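Side-chain contacts in glucose-6-phosphate 1-dehydrogenase (Kluyveromyces lactis, PDB 7E6I), which oxidises glucose 6-phosphate to 6-phosphogluconolactone with NADP+, the first step of the oxidative pentose phosphate pathway, supplying the cell with NADPH: residues K24-L29 / E59-F64; L32-Y37 / K66-A71; E95-L100 / I130-K135; F173-L178 / F430-E435; G288-S293 / P299-D304. One frame throughout, in Å; residues are numbered along the deposited sequence.

Contact 1 (K24-L29 / E59-F64); sequences KTFPAL and EKVKPF
Phe26 meets Val61 at the root of its side chain and then turns away from it. Its CB lies 4.1 Å from Val61 CB, where the two backbones also draw near. One bond further out, CG lies 4.2 Å from Val61 CG1, and the methyl comes at the ring from an oblique direction. Beyond this point the ring leaves Val61 behind: with CG anti to the carbonyl carbon (chi1 -84°), the rest of the phenyl heads into the domain interior, towards Ile13 and Ile44, and the side chain also touches Ser21 of the probable NADP+ site. The next residue, Pro27, carries the second half of the contact. Its CG rests 3.7 Å from Phe64 CB, and its CB lies just as near the Phe64 carbonyl oxygen. The two side chains run side by side and point the same way, and the Phe64 side chain continues away from the proline and touches Lys22 and Lys23. Pro27 has no N-H to offer the preceding turn, and the helix kinks there. Helix 19-34 is the first helix of the Rossmann domain; it follows the probable NADP+-binding loop and crosses from strand 10-14 to strand 43-48. Residues 59-64, the end of helix 54-61 and its exit, pack on one flank, the two strands lie under Phe26 and Leu29, and helix 414-423 adjoins Ala28.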
# COMPACT_ATOMS: atom_id res chain seq x y z
N LYS A 24 12.08 4.87 8.10
CA LYS A 24 11.07 3.81 8.01
C LYS A 24 11.65 2.42 8.20
O LYS A 24 11.17 1.66 9.05
CB LYS A 24 10.34 3.90 6.67
CG LYS A 24 9.59 5.20 6.48
CD LYS A 24 8.13 5.05 6.88
CE LYS A 24 7.40 6.38 6.88
NZ LYS A 24 5.92 6.17 6.77
N THR A 25 12.69 2.07 7.44
CA THR A 25 13.20 0.70 7.50
C THR A 25 13.80 0.40 8.86
O THR A 25 13.40 -0.56 9.53
CB THR A 25 14.22 0.46 6.39
OG1 THR A 25 13.81 1.11 5.19
CG2 THR A 25 14.37 -1.05 6.14
N PHE A 26 14.76 1.22 9.29
CA PHE A 26 15.40 0.98 10.58
C PHE A 26 14.42 1.17 11.73
O PHE A 26 14.40 0.35 12.66
CB PHE A 26 16.64 1.86 10.73
CG PHE A 26 17.86 1.26 10.09
CD1 PHE A 26 18.65 0.36 10.79
CD2 PHE A 26 18.16 1.53 8.77
CE1 PHE A 26 19.76 -0.22 10.19
CE2 PHE A 26 19.27 0.96 8.16
CZ PHE A 26 20.07 0.08 8.87
N PRO A 27 13.57 2.22 11.72
CA PRO A 27 12.55 2.29 12.78
C PRO A 27 11.64 1.06 12.81
O PRO A 27 11.24 0.63 13.90
CB PRO A 27 11.79 3.58 12.44
CG PRO A 27 12.81 4.42 11.75
CD PRO A 27 13.62 3.47 10.94
N ALA A 28 11.33 0.48 11.65
CA ALA A 28 10.49 -0.72 11.65
C ALA A 28 11.25 -1.91 12.22
O ALA A 28 10.68 -2.71 12.97
CB ALA A 28 9.99 -1.03 10.24
N LEU A 29 12.52 -2.06 11.85
CA LEU A 29 13.33 -3.13 12.42
C LEU A 29 13.38 -3.00 13.94
O LEU A 29 13.33 -4.01 14.65
CB LEU A 29 14.74 -3.09 11.85
CG LEU A 29 14.93 -3.80 10.52
CD1 LEU A 29 16.33 -3.54 9.99
CD2 LEU A 29 14.70 -5.27 10.72
N GLU A 59 23.59 6.92 14.99
CA GLU A 59 23.12 8.23 15.40
C GLU A 59 22.22 8.86 14.36
O GLU A 59 21.42 9.73 14.70
CB GLU A 59 24.31 9.14 15.71
CG GLU A 59 25.17 8.67 16.88
CD GLU A 59 24.46 8.77 18.22
OE1 GLU A 59 23.49 9.55 18.34
OE2 GLU A 59 24.89 8.08 19.18
N LYS A 60 22.33 8.44 13.11
CA LYS A 60 21.44 8.96 12.08
C LYS A 60 20.01 8.46 12.26
O LYS A 60 19.05 9.19 12.00
CB LYS A 60 21.98 8.58 10.70
CG LYS A 60 21.56 9.49 9.55
CD LYS A 60 22.16 9.01 8.23
CE LYS A 60 22.41 10.16 7.26
NZ LYS A 60 21.28 10.33 6.28
N VAL A 61 19.84 7.22 12.72
CA VAL A 61 18.52 6.60 12.73
C VAL A 61 17.86 6.70 14.10
O VAL A 61 16.62 6.70 14.19
CB VAL A 61 18.60 5.14 12.25
CG1 VAL A 61 19.49 5.02 11.02
CG2 VAL A 61 19.11 4.25 13.36
N LYS A 62 18.66 6.80 15.16
CA LYS A 62 18.20 6.95 16.54
C LYS A 62 17.08 7.98 16.69
O LYS A 62 16.11 7.72 17.41
CB LYS A 62 19.38 7.31 17.45
CG LYS A 62 19.08 7.25 18.94
CD LYS A 62 20.37 7.13 19.76
CE LYS A 62 20.11 7.28 21.26
NZ LYS A 62 21.07 6.49 22.10
N PRO A 63 17.15 9.15 16.05
CA PRO A 63 16.06 10.13 16.20
C PRO A 63 14.73 9.65 15.68
O PRO A 63 13.73 10.35 15.87
CB PRO A 63 16.55 11.34 15.40
CG PRO A 63 18.00 11.21 15.40
CD PRO A 63 18.29 9.75 15.32
N PHE A 64 14.67 8.50 15.01
CA PHE A 64 13.44 8.04 14.41
C PHE A 64 12.91 6.75 15.01
O PHE A 64 11.75 6.40 14.76
CB PHE A 64 13.62 7.86 12.90
CG PHE A 64 14.03 9.12 12.20
CD1 PHE A 64 13.11 10.13 11.97
CD2 PHE A 64 15.35 9.33 11.82
CE1 PHE A 64 13.48 11.31 11.33
CE2 PHE A 64 15.73 10.49 11.19
CZ PHE A 64 14.80 11.48 10.94

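Contact 2 (L32-Y37 / K66-A71); sequences LYREGY and KKPNGA
Glu35 OE1, which lies 4.2 Å from Pro68 CG across the contact, is gripped by two nitrogens of the Arg34 guanidinium. NE donates to it over 3.0 Å from above the carboxylate plane, while NH2 uses the anti lone pair of the same oxygen. A turn at chi3 (76°) brings the guanidinium to Glu35 and Lys66; the side-on salt bridge helps to fix its rotation, and NH1 donates to Lys66 O over 2.7 Å. That bond is bent, 132° at the hydrogen, and NH1 stands above the carbonyl plane. Arg34 and Glu35 stand at the end of helix 19-34 of the Rossmann domain, Glu35 just beyond it; a Schellman motif closes the helix: Tyr37 N bonds to Leu32 O, Gly36 N to Tyr33 O, and Gly36 takes the positive phi. Pro68 belongs to a type I turn, Lys67 to Gly70. The Pro68 and Arg34 side chains come from opposite directions, and the proline ring covers one guanidinium face off-centre, with CD 3.4 Å from Arg34 NH1.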
# COMPACT_ATOMS: atom_id res chain seq x y z
N LEU A 32 9.98 -4.08 15.64
CA LEU A 32 9.95 -5.54 15.72
C LEU A 32 10.84 -6.04 16.85
O LEU A 32 10.46 -6.96 17.59
CB LEU A 32 10.40 -6.14 14.39
CG LEU A 32 9.36 -6.24 13.27
CD1 LEU A 32 10.04 -6.60 11.95
CD2 LEU A 32 8.34 -7.28 13.63
N TYR A 33 12.03 -5.43 17.02
CA TYR A 33 12.93 -5.85 18.09
C TYR A 33 12.37 -5.47 19.45
O TYR A 33 12.32 -6.30 20.37
CB TYR A 33 14.33 -5.24 17.89
CG TYR A 33 15.28 -5.59 19.01
CD1 TYR A 33 15.96 -6.81 19.02
CD2 TYR A 33 15.49 -4.72 20.08
CE1 TYR A 33 16.84 -7.14 20.06
CE2 TYR A 33 16.36 -5.04 21.12
CZ TYR A 33 17.02 -6.26 21.10
OH TYR A 33 17.89 -6.59 22.11
N ARG A 34 11.92 -4.22 19.58
CA ARG A 34 11.43 -3.70 20.86
C ARG A 34 10.29 -4.54 21.41
O ARG A 34 10.18 -4.73 22.62
CB ARG A 34 11.01 -2.25 20.66
CG ARG A 34 10.26 -1.63 21.79
CD ARG A 34 9.52 -0.39 21.32
NE ARG A 34 8.33 -0.74 20.56
CZ ARG A 34 7.91 -0.11 19.46
NH1 ARG A 34 8.59 0.93 18.98
NH2 ARG A 34 6.82 -0.53 18.85
N GLU A 35 9.44 -5.08 20.53
CA GLU A 35 8.32 -5.90 20.96
C GLU A 35 8.65 -7.39 20.92
O GLU A 35 7.74 -8.22 21.06
CB GLU A 35 7.10 -5.58 20.10
CG GLU A 35 6.82 -4.08 20.02
CD GLU A 35 6.10 -3.54 21.25
OE1 GLU A 35 5.91 -2.31 21.34
OE2 GLU A 35 5.70 -4.36 22.12
N GLY A 36 9.91 -7.75 20.74
CA GLY A 36 10.28 -9.14 20.89
C GLY A 36 10.07 -10.00 19.67
O GLY A 36 9.97 -11.22 19.80
N TYR A 37 10.01 -9.40 18.48
CA TYR A 37 9.79 -10.17 17.26
C TYR A 37 10.99 -10.13 16.33
O TYR A 37 10.88 -10.57 15.18
CB TYR A 37 8.54 -9.66 16.55
CG TYR A 37 7.29 -10.05 17.28
CD1 TYR A 37 6.73 -11.32 17.12
CD2 TYR A 37 6.66 -9.16 18.15
CE1 TYR A 37 5.58 -11.68 17.79
CE2 TYR A 37 5.52 -9.52 18.83
CZ TYR A 37 4.98 -10.78 18.65
OH TYR A 37 3.83 -11.15 19.32
N LYS A 66 11.05 4.56 17.60
CA LYS A 66 9.87 4.91 18.37
C LYS A 66 9.92 4.25 19.74
O LYS A 66 10.11 3.04 19.83
CB LYS A 66 8.60 4.48 17.62
CG LYS A 66 7.75 5.63 17.14
CD LYS A 66 8.22 6.12 15.80
CE LYS A 66 7.88 7.59 15.62
NZ LYS A 66 8.29 8.10 14.28
N LYS A 67 9.77 5.06 20.79
CA LYS A 67 9.70 4.56 22.16
C LYS A 67 8.29 4.77 22.69
O LYS A 67 7.99 5.83 23.27
CB LYS A 67 10.72 5.24 23.08
CG LYS A 67 12.14 5.36 22.54
CD LYS A 67 12.65 6.79 22.70
CE LYS A 67 13.39 7.00 24.01
NZ LYS A 67 13.91 8.41 24.13
N PRO A 68 7.39 3.80 22.52
CA PRO A 68 6.04 3.96 23.09
C PRO A 68 6.03 3.87 24.60
O PRO A 68 5.11 4.41 25.23
CB PRO A 68 5.26 2.81 22.45
CG PRO A 68 6.28 1.76 22.17
CD PRO A 68 7.58 2.48 21.89
N ASN A 69 7.01 3.21 25.21
CA ASN A 69 7.17 3.20 26.66
C ASN A 69 8.06 4.32 27.16
O ASN A 69 8.68 4.19 28.22
CB ASN A 69 7.70 1.84 27.12
CG ASN A 69 7.03 0.70 26.41
OD1 ASN A 69 6.11 0.90 25.63
ND2 ASN A 69 7.50 -0.51 26.67
N GLY A 70 8.17 5.41 26.40
CA GLY A 70 8.92 6.57 26.85
C GLY A 70 10.37 6.25 27.11
O GLY A 70 11.01 5.49 26.37
N ALA A 71 10.91 6.81 28.20
CA ALA A 71 12.30 6.54 28.56
C ALA A 71 12.51 5.10 29.00
O ALA A 71 13.64 4.61 28.97
CB ALA A 71 12.74 7.51 29.66

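Contact 3 (E95-L100 / I130-K135); sequences EGYLEL and IDVCSK
Tyr97 and Lys135 cross at about a right angle, the lysine chain passing over the flat of the phenol ring. The pair joins two helices of the Rossmann domain, 94-110 and 126-139, which lead into and out of strand 117-122 of the parallel sheet. They meet in a CH-pi contact: Lys135 CB sits 3.3 Å from the ring centroid, only 12° off the ring normal, a close approach squarely over the face. CG anti to the carbonyl carbon (chi1 -66°) and a bend at chi2 carry the chain past the ring edge at CE1 and away, and NZ forms salt bridges with Asp94 and Glu138, so that one side chain supplies a hydrophobic root and a charged tip. Val132, one turn earlier on the same helix, meets the phenol from another direction. Its side chain also crosses the tyrosine at about a right angle, but at the ring edge, where CG1 approaches CE2 near the ring plane. The buried hydroxyl is satisfied by a hydrogen bond to Tyr91 O. Leu100 and Val132, one from each helix, both reach Phe14 on strand 10-14, so the pair rests on the central sheet. At the far end of the phenol, Tyr97 OH faces both methyls of the valine, 3.5 Å from Val132 CG2 and 3.6 Å from Val132 CG1.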
# COMPACT_ATOMS: atom_id res chain seq x y z
N GLU A 95 33.54 -4.84 -5.79
CA GLU A 95 34.40 -4.85 -4.61
C GLU A 95 33.60 -4.67 -3.33
O GLU A 95 33.92 -5.26 -2.30
CB GLU A 95 35.49 -3.77 -4.70
CG GLU A 95 34.99 -2.36 -4.91
CD GLU A 95 34.93 -2.00 -6.38
OE1 GLU A 95 34.58 -0.83 -6.70
OE2 GLU A 95 35.23 -2.89 -7.21
N GLY A 96 32.55 -3.84 -3.38
CA GLY A 96 31.71 -3.68 -2.21
C GLY A 96 31.01 -4.97 -1.83
O GLY A 96 30.96 -5.33 -0.65
N TYR A 97 30.50 -5.70 -2.82
CA TYR A 97 29.75 -6.93 -2.54
C TYR A 97 30.67 -8.03 -2.05
O TYR A 97 30.30 -8.80 -1.15
CB TYR A 97 28.98 -7.35 -3.79
CG TYR A 97 27.98 -6.29 -4.20
CD1 TYR A 97 28.39 -5.17 -4.92
CD2 TYR A 97 26.65 -6.38 -3.82
CE1 TYR A 97 27.49 -4.18 -5.28
CE2 TYR A 97 25.74 -5.39 -4.18
CZ TYR A 97 26.17 -4.29 -4.91
OH TYR A 97 25.27 -3.31 -5.26
N LEU A 98 31.88 -8.12 -2.59
CA LEU A 98 32.84 -9.10 -2.09
C LEU A 98 33.27 -8.76 -0.67
O LEU A 98 33.39 -9.65 0.17
CB LEU A 98 34.04 -9.18 -3.02
CG LEU A 98 33.64 -9.67 -4.41
CD1 LEU A 98 34.74 -9.39 -5.43
CD2 LEU A 98 33.27 -11.14 -4.37
N GLU A 99 33.47 -7.47 -0.38
CA GLU A 99 33.73 -7.09 1.00
C GLU A 99 32.55 -7.44 1.90
O GLU A 99 32.73 -7.95 3.01
CB GLU A 99 34.06 -5.59 1.08
CG GLU A 99 35.43 -5.21 0.52
CD GLU A 99 35.55 -3.72 0.18
OE1 GLU A 99 34.56 -2.97 0.37
OE2 GLU A 99 36.65 -3.30 -0.27
N LEU A 100 31.32 -7.18 1.43
CA LEU A 100 30.13 -7.57 2.20
C LEU A 100 30.03 -9.08 2.34
O LEU A 100 29.75 -9.59 3.43
CB LEU A 100 28.87 -6.99 1.54
CG LEU A 100 27.50 -7.16 2.21
CD1 LEU A 100 27.37 -6.39 3.52
CD2 LEU A 100 26.40 -6.75 1.25
N ILE A 130 18.26 -2.84 -10.25
CA ILE A 130 18.74 -3.82 -11.21
C ILE A 130 20.25 -3.97 -11.10
O ILE A 130 20.79 -5.08 -11.19
CB ILE A 130 18.30 -3.45 -12.64
CG1 ILE A 130 16.85 -3.85 -12.86
CG2 ILE A 130 19.10 -4.21 -13.66
CD1 ILE A 130 16.58 -5.31 -12.56
N ASP A 131 20.96 -2.86 -10.87
CA ASP A 131 22.38 -2.98 -10.63
C ASP A 131 22.65 -3.80 -9.38
O ASP A 131 23.38 -4.79 -9.43
CB ASP A 131 23.03 -1.60 -10.55
CG ASP A 131 22.96 -0.84 -11.86
OD1 ASP A 131 22.58 -1.47 -12.87
OD2 ASP A 131 23.29 0.37 -11.91
N VAL A 132 22.02 -3.44 -8.26
CA VAL A 132 22.27 -4.16 -7.01
C VAL A 132 21.84 -5.61 -7.12
O VAL A 132 22.53 -6.52 -6.63
CB VAL A 132 21.58 -3.46 -5.83
CG1 VAL A 132 21.85 -4.23 -4.53
CG2 VAL A 132 22.04 -2.02 -5.73
N CYS A 133 20.71 -5.87 -7.77
CA CYS A 133 20.25 -7.25 -7.91
C CYS A 133 21.25 -8.07 -8.72
O CYS A 133 21.61 -9.18 -8.32
CB CYS A 133 18.86 -7.28 -8.54
SG CYS A 133 17.55 -6.87 -7.34
N SER A 134 21.71 -7.53 -9.85
CA SER A 134 22.81 -8.15 -10.59
C SER A 134 23.98 -8.46 -9.67
O SER A 134 24.45 -9.61 -9.60
CB SER A 134 23.28 -7.24 -11.73
OG SER A 134 22.24 -7.02 -12.66
N LYS A 135 24.45 -7.46 -8.94
CA LYS A 135 25.64 -7.64 -8.11
C LYS A 135 25.42 -8.71 -7.04
O LYS A 135 26.27 -9.59 -6.85
CB LYS A 135 26.03 -6.32 -7.48
CG LYS A 135 26.50 -5.28 -8.47
CD LYS A 135 27.84 -5.65 -9.07
CE LYS A 135 27.99 -5.03 -10.44
NZ LYS A 135 28.76 -5.90 -11.37

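Contact 4 (F173-L178 / F430-E435); sequences FSEDEL and FVRDDE
Glu175 OE1 accepts a hydrogen bond from Asp433 N over 3.2 Å, the N-H arriving from well above the carboxylate plane. A bend at chi2 (-56°) brings the glutamate carboxylate over that of Asp433, the two stacked with planes 20° apart and Asp433 OD1 3.3 Å from Glu175 OE1. Two like charges so close would probably repel each other, but Arg180 forms a salt bridge with Glu175 OE2 and touches Asp433, which probably offsets this. Alongside, Arg432 CG packs 3.4 Å from Glu175 OE1. In the second shell, Arg432 NE and NH2 grip Asp434 side-on, one nitrogen to each oxygen, and Glu264 and Asp268 add further salt bridges. Arg432 N donates to Glu435 OE1 over 2.9 Å in a nearly straight bond. This is the N3-to-N-cap bond seen in capping boxes, here without its reciprocal side-chain bond, since the N-cap residue is an arginine; it opens helix 433-451 of the C-terminal domain against the loop leading to the edge strand, 178-181, of the Rossmann sheet.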
# COMPACT_ATOMS: atom_id res chain seq x y z
N PHE A 173 16.24 -13.06 -9.76
CA PHE A 173 15.57 -13.54 -8.56
C PHE A 173 14.17 -14.01 -8.91
O PHE A 173 13.43 -13.30 -9.60
CB PHE A 173 15.52 -12.45 -7.49
CG PHE A 173 16.84 -12.16 -6.88
CD1 PHE A 173 17.39 -13.05 -5.96
CD2 PHE A 173 17.55 -11.02 -7.24
CE1 PHE A 173 18.62 -12.80 -5.39
CE2 PHE A 173 18.80 -10.76 -6.68
CZ PHE A 173 19.34 -11.65 -5.75
N SER A 174 13.82 -15.19 -8.43
CA SER A 174 12.50 -15.76 -8.68
C SER A 174 11.44 -15.09 -7.80
O SER A 174 11.74 -14.38 -6.84
CB SER A 174 12.52 -17.25 -8.41
OG SER A 174 12.66 -17.43 -7.01
N GLU A 175 10.18 -15.36 -8.14
CA GLU A 175 9.07 -14.85 -7.36
C GLU A 175 9.17 -15.29 -5.90
O GLU A 175 8.76 -14.54 -5.00
CB GLU A 175 7.74 -15.30 -7.97
CG GLU A 175 7.42 -14.61 -9.30
CD GLU A 175 7.42 -13.09 -9.19
OE1 GLU A 175 6.67 -12.56 -8.32
OE2 GLU A 175 8.15 -12.42 -9.95
N ASP A 176 9.74 -16.46 -5.65
CA ASP A 176 9.86 -16.96 -4.28
C ASP A 176 10.83 -16.15 -3.44
O ASP A 176 10.65 -16.04 -2.22
CB ASP A 176 10.26 -18.43 -4.29
CG ASP A 176 9.06 -19.35 -4.34
OD1 ASP A 176 8.18 -19.24 -3.45
OD2 ASP A 176 9.00 -20.19 -5.27
N GLU A 177 11.87 -15.58 -4.06
CA GLU A 177 12.86 -14.77 -3.36
C GLU A 177 12.53 -13.28 -3.36
O GLU A 177 13.10 -12.53 -2.55
CB GLU A 177 14.24 -14.97 -4.01
CG GLU A 177 14.68 -16.43 -4.09
CD GLU A 177 15.79 -16.67 -5.10
OE1 GLU A 177 16.82 -17.28 -4.72
OE2 GLU A 177 15.64 -16.25 -6.28
N LEU A 178 11.62 -12.84 -4.24
CA LEU A 178 11.26 -11.44 -4.40
C LEU A 178 10.10 -11.06 -3.50
O LEU A 178 9.09 -11.77 -3.45
CB LEU A 178 10.89 -11.19 -5.86
CG LEU A 178 11.75 -10.29 -6.73
CD1 LEU A 178 13.08 -9.96 -6.04
CD2 LEU A 178 11.94 -10.93 -8.09
N PHE A 430 2.46 -9.23 -0.54
CA PHE A 430 3.41 -8.66 -1.48
C PHE A 430 2.92 -8.89 -2.90
O PHE A 430 2.18 -9.84 -3.17
CB PHE A 430 4.80 -9.26 -1.28
CG PHE A 430 5.33 -9.09 0.11
CD1 PHE A 430 5.02 -10.00 1.11
CD2 PHE A 430 6.16 -8.02 0.43
CE1 PHE A 430 5.51 -9.84 2.39
CE2 PHE A 430 6.66 -7.86 1.70
CZ PHE A 430 6.35 -8.75 2.69
N VAL A 431 3.34 -8.00 -3.82
CA VAL A 431 2.84 -8.00 -5.19
C VAL A 431 3.60 -9.03 -6.00
O VAL A 431 4.83 -9.11 -5.96
CB VAL A 431 2.99 -6.60 -5.82
CG1 VAL A 431 2.16 -6.53 -7.08
CG2 VAL A 431 2.58 -5.48 -4.84
N ARG A 432 2.85 -9.81 -6.78
CA ARG A 432 3.43 -10.79 -7.68
C ARG A 432 3.60 -10.19 -9.08
O ARG A 432 2.96 -9.19 -9.43
CB ARG A 432 2.57 -12.05 -7.72
CG ARG A 432 3.33 -13.29 -8.11
CD ARG A 432 2.50 -14.53 -7.81
NE ARG A 432 1.40 -14.71 -8.74
CZ ARG A 432 0.39 -15.55 -8.52
NH1 ARG A 432 0.37 -16.27 -7.39
NH2 ARG A 432 -0.59 -15.67 -9.40
N ASP A 433 4.45 -10.83 -9.88
CA ASP A 433 4.79 -10.26 -11.18
C ASP A 433 3.59 -10.22 -12.13
O ASP A 433 3.42 -9.22 -12.86
CB ASP A 433 5.96 -11.04 -11.81
CG ASP A 433 5.64 -12.51 -12.03
OD1 ASP A 433 5.04 -13.13 -11.13
OD2 ASP A 433 6.02 -13.05 -13.09
N ASP A 434 2.74 -11.25 -12.14
CA ASP A 434 1.56 -11.18 -13.00
C ASP A 434 0.55 -10.16 -12.49
O ASP A 434 -0.11 -9.47 -13.28
CB ASP A 434 0.89 -12.56 -13.16
CG ASP A 434 0.58 -13.26 -11.83
OD1 ASP A 434 1.01 -12.80 -10.75
OD2 ASP A 434 -0.10 -14.32 -11.87
N GLU A 435 0.45 -10.03 -11.16
CA GLU A 435 -0.35 -8.97 -10.55
C GLU A 435 0.09 -7.60 -11.05
O GLU A 435 -0.74 -6.75 -11.42
CB GLU A 435 -0.20 -9.09 -9.03
CG GLU A 435 -1.13 -8.25 -8.21
CD GLU A 435 -0.90 -8.47 -6.71
OE1 GLU A 435 -0.01 -9.29 -6.33
OE2 GLU A 435 -1.60 -7.84 -5.89
O HOH W 1 6.33 -10.12 -4.16

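Contact 5 (G288-S293 / P299-D304); sequences GQYGRS and PSYLDD
Tyr290 and Tyr301 pair where strand 285-291 of the large mixed sheet runs out and the connection to its antiparallel neighbour, 316-321, folds back upon it. Ser300 opens this return with an ST motif, its OG accepting from Asp303 N, and a type I turn follows from Tyr301 to Asp304. Among the hydrogen bonds across the contact, Tyr301 N donates to Tyr290 O over 2.8 Å. The salt bridge is held side-on by two nitrogens: Arg292 NE reaches the syn lone pair of Asp303 OD2 at 2.9 Å, and Arg292 NH2 reaches Asp303 OD1 at 3.2 Å, with the two flat groups nearly coplanar. OD2 also accepts from Ser300 N, which lies above the carboxylate plane. The aromatic part is an offset edge-to-face pair, centroids 5.8 Å apart and planes at 70°, with the Tyr301 edge toward the Tyr290 face. Tyr301 CG lies opposite the backbone N (chi1 173°), which puts the ring beside Gln289 with CB over the Tyr290 ring centre. Tyr290 OH bonds to Thr225 N. Looser contacts involve Gln289, whose NE2 bonds to Ser311 O and Cys313 O: its CD lies 3.6 Å from Tyr301 CD2, and its OE1 3.6 Å from Leu302 CG.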
# COMPACT_ATOMS: atom_id res chain seq x y z
N GLY A 288 -9.39 16.39 -11.81
CA GLY A 288 -9.32 17.71 -11.19
C GLY A 288 -7.90 18.06 -10.80
O GLY A 288 -7.05 17.20 -10.59
N GLN A 289 -7.64 19.37 -10.73
CA GLN A 289 -6.36 19.95 -10.33
C GLN A 289 -6.65 21.05 -9.32
O GLN A 289 -7.61 21.81 -9.49
CB GLN A 289 -5.57 20.52 -11.54
CG GLN A 289 -4.18 21.02 -11.21
CD GLN A 289 -3.51 21.73 -12.38
OE1 GLN A 289 -3.54 22.97 -12.48
NE2 GLN A 289 -2.92 20.96 -13.29
N TYR A 290 -5.87 21.14 -8.26
CA TYR A 290 -6.27 22.03 -7.18
C TYR A 290 -5.82 23.46 -7.44
O TYR A 290 -4.67 23.72 -7.81
CB TYR A 290 -5.80 21.54 -5.80
CG TYR A 290 -4.34 21.61 -5.46
CD1 TYR A 290 -3.79 22.75 -4.86
CD2 TYR A 290 -3.51 20.50 -5.64
CE1 TYR A 290 -2.43 22.79 -4.50
CE2 TYR A 290 -2.16 20.53 -5.28
CZ TYR A 290 -1.63 21.68 -4.72
OH TYR A 290 -0.30 21.68 -4.37
N GLY A 291 -6.77 24.39 -7.30
CA GLY A 291 -6.49 25.81 -7.38
C GLY A 291 -6.40 26.43 -6.00
O GLY A 291 -6.43 25.75 -4.97
N ARG A 292 -6.31 27.76 -5.99
CA ARG A 292 -6.18 28.48 -4.73
C ARG A 292 -7.42 28.27 -3.85
O ARG A 292 -8.54 28.12 -4.35
CB ARG A 292 -5.97 29.96 -4.99
CG ARG A 292 -4.52 30.34 -5.19
CD ARG A 292 -4.38 31.80 -5.62
NE ARG A 292 -3.29 31.99 -6.56
CZ ARG A 292 -3.22 32.99 -7.43
NH1 ARG A 292 -4.19 33.89 -7.48
NH2 ARG A 292 -2.18 33.09 -8.24
N SER A 293 -7.20 28.27 -2.54
CA SER A 293 -8.32 28.17 -1.61
C SER A 293 -9.24 29.38 -1.71
O SER A 293 -8.82 30.48 -2.08
CB SER A 293 -7.81 28.01 -0.17
OG SER A 293 -7.11 29.16 0.27
N PRO A 299 -2.05 28.12 -1.91
CA PRO A 299 -1.69 28.31 -3.31
C PRO A 299 -2.37 27.29 -4.21
O PRO A 299 -2.80 26.22 -3.78
CB PRO A 299 -0.17 28.09 -3.31
CG PRO A 299 0.01 27.03 -2.25
CD PRO A 299 -1.04 27.32 -1.19
N SER A 300 -2.47 27.65 -5.49
CA SER A 300 -2.87 26.67 -6.48
C SER A 300 -1.73 25.67 -6.71
O SER A 300 -0.59 25.87 -6.29
CB SER A 300 -3.25 27.35 -7.79
OG SER A 300 -2.11 27.94 -8.39
N TYR A 301 -2.06 24.58 -7.40
CA TYR A 301 -1.01 23.67 -7.82
C TYR A 301 0.01 24.39 -8.70
O TYR A 301 1.21 24.12 -8.61
CB TYR A 301 -1.62 22.46 -8.53
CG TYR A 301 -0.59 21.53 -9.15
CD1 TYR A 301 0.18 20.68 -8.36
CD2 TYR A 301 -0.40 21.48 -10.53
CE1 TYR A 301 1.11 19.83 -8.91
CE2 TYR A 301 0.52 20.63 -11.09
CZ TYR A 301 1.28 19.81 -10.28
OH TYR A 301 2.23 18.97 -10.85
N LEU A 302 -0.46 25.34 -9.52
CA LEU A 302 0.41 26.05 -10.46
C LEU A 302 1.24 27.14 -9.79
O LEU A 302 2.30 27.50 -10.31
CB LEU A 302 -0.43 26.66 -11.59
CG LEU A 302 -1.22 25.69 -12.48
CD1 LEU A 302 -2.08 26.45 -13.45
CD2 LEU A 302 -0.31 24.72 -13.24
N ASP A 303 0.79 27.67 -8.64
CA ASP A 303 1.61 28.61 -7.88
C ASP A 303 2.96 28.03 -7.50
O ASP A 303 3.87 28.79 -7.15
CB ASP A 303 0.89 29.03 -6.60
CG ASP A 303 -0.24 29.99 -6.86
OD1 ASP A 303 -0.31 30.53 -7.99
OD2 ASP A 303 -1.07 30.19 -5.95
N ASP A 304 3.11 26.71 -7.52
CA ASP A 304 4.40 26.10 -7.22
C ASP A 304 5.44 26.57 -8.22
O ASP A 304 5.24 26.49 -9.44
CB ASP A 304 4.26 24.57 -7.25
CG ASP A 304 5.47 23.86 -6.66
OD1 ASP A 304 6.60 24.13 -7.12
OD2 ASP A 304 5.29 23.02 -5.75
O HOH W 2 1.15 24.39 -4.51

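From the N terminus, contacts 1 and 2 come first and cross: helix 19-34 supplies the first segment of each, and the chain returns through strand 43-48 to pack residues 59-64 and then 66-71 along it. Contact 3 follows in series, closing the passage through strand 117-122 by joining its flanking helices. Contact 4 spans the longest loop, more than 250 residues, and brings the loop before edge strand 178-181 of the Rossmann sheet to the start of helix 433-451; it touches contact 3 where Cys133 O packs on Phe173. Within that span, contact 5 closes a short loop at the end of strand 285-291 of the large sheet, on the opposite side of the chain's centre.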